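Local coordinates for protein internalin C2 (Listeria monocytogenes serotype 4b str. F2365, PDB 4FHO) that probably serves in bacterial adhesion or host-cell invasion, as an internalin-family protein built around a leucine-rich repeat domain, at residues L137-L142 against L159-I164. Numbering follows the deposited sequence.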
loop_
_atom_site.group_PDB
_atom_site.type_symbol
_atom_site.label_atom_id
_atom_site.label_comp_id
_atom_site.label_asym_id
_atom_site.label_seq_id
_atom_site.Cartn_x
_atom_site.Cartn_y
_atom_site.Cartn_z
ATOM N N LEU A 137 -2.453 -2.158 -9.546
ATOM C CA LEU A 137 -2.874 -1.401 -8.354
ATOM C C LEU A 137 -4.229 -0.709 -8.634
ATOM O O LEU A 137 -4.413 -0.053 -9.676
ATOM C CB LEU A 137 -1.781 -0.403 -7.943
ATOM C CG LEU A 137 -1.495 0.178 -6.562
ATOM C CD1 LEU A 137 -1.576 -0.841 -5.429
ATOM C CD2 LEU A 137 -0.103 0.802 -6.640
ATOM N N GLN A 138 -5.186 -0.960 -7.740
ATOM C CA GLN A 138 -6.549 -0.415 -7.792
ATOM C C GLN A 138 -6.806 0.617 -6.688
ATOM O O GLN A 138 -7.498 1.600 -6.933
ATOM C CB GLN A 138 -7.581 -1.551 -7.672
ATOM C CG GLN A 138 -7.613 -2.486 -8.867
ATOM C CD GLN A 138 -8.653 -3.595 -8.766
ATOM O OE1 GLN A 138 -9.213 -3.855 -7.713
ATOM N NE2 GLN A 138 -8.910 -4.250 -9.882
ATOM N N VAL A 139 -6.272 0.363 -5.490
ATOM C CA VAL A 139 -6.442 1.187 -4.294
ATOM C C VAL A 139 -5.044 1.530 -3.751
ATOM O O VAL A 139 -4.244 0.633 -3.422
ATOM C CB VAL A 139 -7.311 0.440 -3.254
ATOM C CG1 VAL A 139 -7.532 1.272 -1.983
ATOM C CG2 VAL A 139 -8.667 0.074 -3.867
ATOM N N LEU A 140 -4.748 2.826 -3.672
ATOM C CA LEU A 140 -3.467 3.299 -3.185
ATOM C C LEU A 140 -3.657 4.393 -2.149
ATOM O O LEU A 140 -4.279 5.405 -2.449
ATOM C CB LEU A 140 -2.611 3.788 -4.357
ATOM C CG LEU A 140 -1.189 4.255 -4.019
ATOM C CD1 LEU A 140 -0.376 3.204 -3.239
ATOM C CD2 LEU A 140 -0.449 4.672 -5.288
ATOM N N TYR A 141 -3.135 4.174 -0.937
ATOM C CA TYR A 141 -3.078 5.214 0.097
ATOM C C TYR A 141 -1.641 5.694 0.271
ATOM O O TYR A 141 -0.775 4.929 0.687
ATOM C CB TYR A 141 -3.601 4.712 1.445
ATOM C CG TYR A 141 -4.955 4.043 1.455
ATOM C CD1 TYR A 141 -5.090 2.678 1.168
ATOM C CD2 TYR A 141 -6.114 4.752 1.821
ATOM C CE1 TYR A 141 -6.348 2.045 1.208
ATOM C CE2 TYR A 141 -7.372 4.131 1.850
ATOM C CZ TYR A 141 -7.480 2.780 1.551
ATOM O OH TYR A 141 -8.700 2.155 1.589
ATOM N N LEU A 142 -1.415 6.981 0.023
ATOM C CA LEU A 142 -0.110 7.623 0.199
ATOM C C LEU A 142 -0.128 8.790 1.202
ATOM O O LEU A 142 0.804 9.580 1.237
ATOM C CB LEU A 142 0.373 8.102 -1.171
ATOM C CG LEU A 142 0.731 7.001 -2.179
ATOM C CD1 LEU A 142 1.143 7.600 -3.529
ATOM C CD2 LEU A 142 1.829 6.064 -1.690
ATOM N N LEU A 159 -6.100 2.241 -11.355
ATOM C CA LEU A 159 -6.398 2.916 -10.078
ATOM C C LEU A 159 -7.850 3.431 -10.051
ATOM O O LEU A 159 -8.264 4.161 -10.950
ATOM C CB LEU A 159 -5.414 4.067 -9.783
ATOM C CG LEU A 159 -4.037 3.711 -9.188
ATOM C CD1 LEU A 159 -3.114 4.916 -9.151
ATOM C CD2 LEU A 159 -4.154 3.110 -7.800
ATOM N N GLN A 160 -8.606 2.984 -9.048
ATOM C CA GLN A 160 -9.969 3.462 -8.738
ATOM C C GLN A 160 -9.996 4.439 -7.557
ATOM O O GLN A 160 -10.838 5.337 -7.519
ATOM C CB GLN A 160 -10.874 2.270 -8.391
ATOM C CG GLN A 160 -11.043 1.262 -9.530
ATOM C CD GLN A 160 -11.918 0.077 -9.153
ATOM O OE1 GLN A 160 -12.895 0.218 -8.415
ATOM N NE2 GLN A 160 -11.569 -1.100 -9.659
ATOM N N TYR A 161 -9.108 4.235 -6.584
ATOM C CA TYR A 161 -9.060 5.021 -5.333
ATOM C C TYR A 161 -7.630 5.459 -5.098
ATOM O O TYR A 161 -6.745 4.607 -4.955
ATOM C CB TYR A 161 -9.562 4.162 -4.177
ATOM C CG TYR A 161 -9.728 4.874 -2.850
ATOM C CD1 TYR A 161 -8.620 5.145 -2.043
ATOM C CD2 TYR A 161 -10.991 5.242 -2.373
ATOM C CE1 TYR A 161 -8.758 5.789 -0.820
ATOM C CE2 TYR A 161 -11.135 5.878 -1.134
ATOM C CZ TYR A 161 -10.007 6.153 -0.370
ATOM O OH TYR A 161 -10.093 6.780 0.850
ATOM N N LEU A 162 -7.407 6.774 -5.054
ATOM C CA LEU A 162 -6.087 7.352 -4.768
ATOM C C LEU A 162 -6.221 8.358 -3.635
ATOM O O LEU A 162 -6.963 9.324 -3.759
ATOM C CB LEU A 162 -5.486 8.031 -6.001
ATOM C CG LEU A 162 -4.113 8.727 -5.871
ATOM C CD1 LEU A 162 -3.029 7.784 -5.334
ATOM C CD2 LEU A 162 -3.658 9.345 -7.187
ATOM N N SER A 163 -5.463 8.146 -2.561
ATOM C CA SER A 163 -5.443 9.037 -1.428
ATOM C C SER A 163 -4.020 9.560 -1.252
ATOM O O SER A 163 -3.109 8.786 -0.981
ATOM C CB SER A 163 -5.931 8.268 -0.205
ATOM O OG SER A 163 -6.234 9.137 0.832
ATOM N N ILE A 164 -3.854 10.876 -1.394
ATOM C CA ILE A 164 -2.556 11.566 -1.326
ATOM C C ILE A 164 -2.570 12.784 -0.390
ATOM O O ILE A 164 -1.702 13.652 -0.488
ATOM C CB ILE A 164 -2.069 11.982 -2.739
ATOM C CG1 ILE A 164 -3.104 12.858 -3.455
ATOM C CG2 ILE A 164 -1.725 10.746 -3.569
ATOM C CD1 ILE A 164 -2.545 13.586 -4.663
#
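Strands 139-141 and 161-163 run parallel, their axes 4.9 Å apart and only 4° askew, with Val139, Leu140 and Tyr141 paired to Tyr161, Leu162 and Ser163. Gln138 O accepts two hydrogen bonds: Gln160 N, at 2.8 Å, uses an in-plane lone pair of the carbonyl, while Tyr161 N comes in almost head-on to it. From there the ladder alternates, Leu140 N to Tyr161 O, Ser163 N to Leu140 O, and finally Leu142 N to Ser163 O at 2.7 Å.

Leu140 and Leu162 run alongside each other into the interior, Leu140 CD2 4.0 Å from Leu162 CD1. Leu159 packs its CD2 against Leu140, 3.8 Å from Leu140 CB. On the other face the Tyr161 side chain, CG anti to its backbone N (chi1 -173°), passes Val139 CG1 and meets the Tyr141 ring obliquely: the planes are 52° apart, and Tyr141 CE2 comes within 3.4 Å of Tyr161 CE1. Ser163 sets CB near Tyr141 CD2, and Ser163 OG is hydrogen-bonded to Asp143 OD2.

This is the ladder between successive coils of a leucine-rich repeat solenoid, its leucines filling the core and its tyrosines lining the concave, solvent-facing side of the sheet. Past the strands, Asn167 ND2 hydrogen-bonds to both Leu142 O and Ile164 O, tying the two coils together. Strand 117-119 flanks 139-141, and strand 183-185 continues the parallel sheet beyond 161-163.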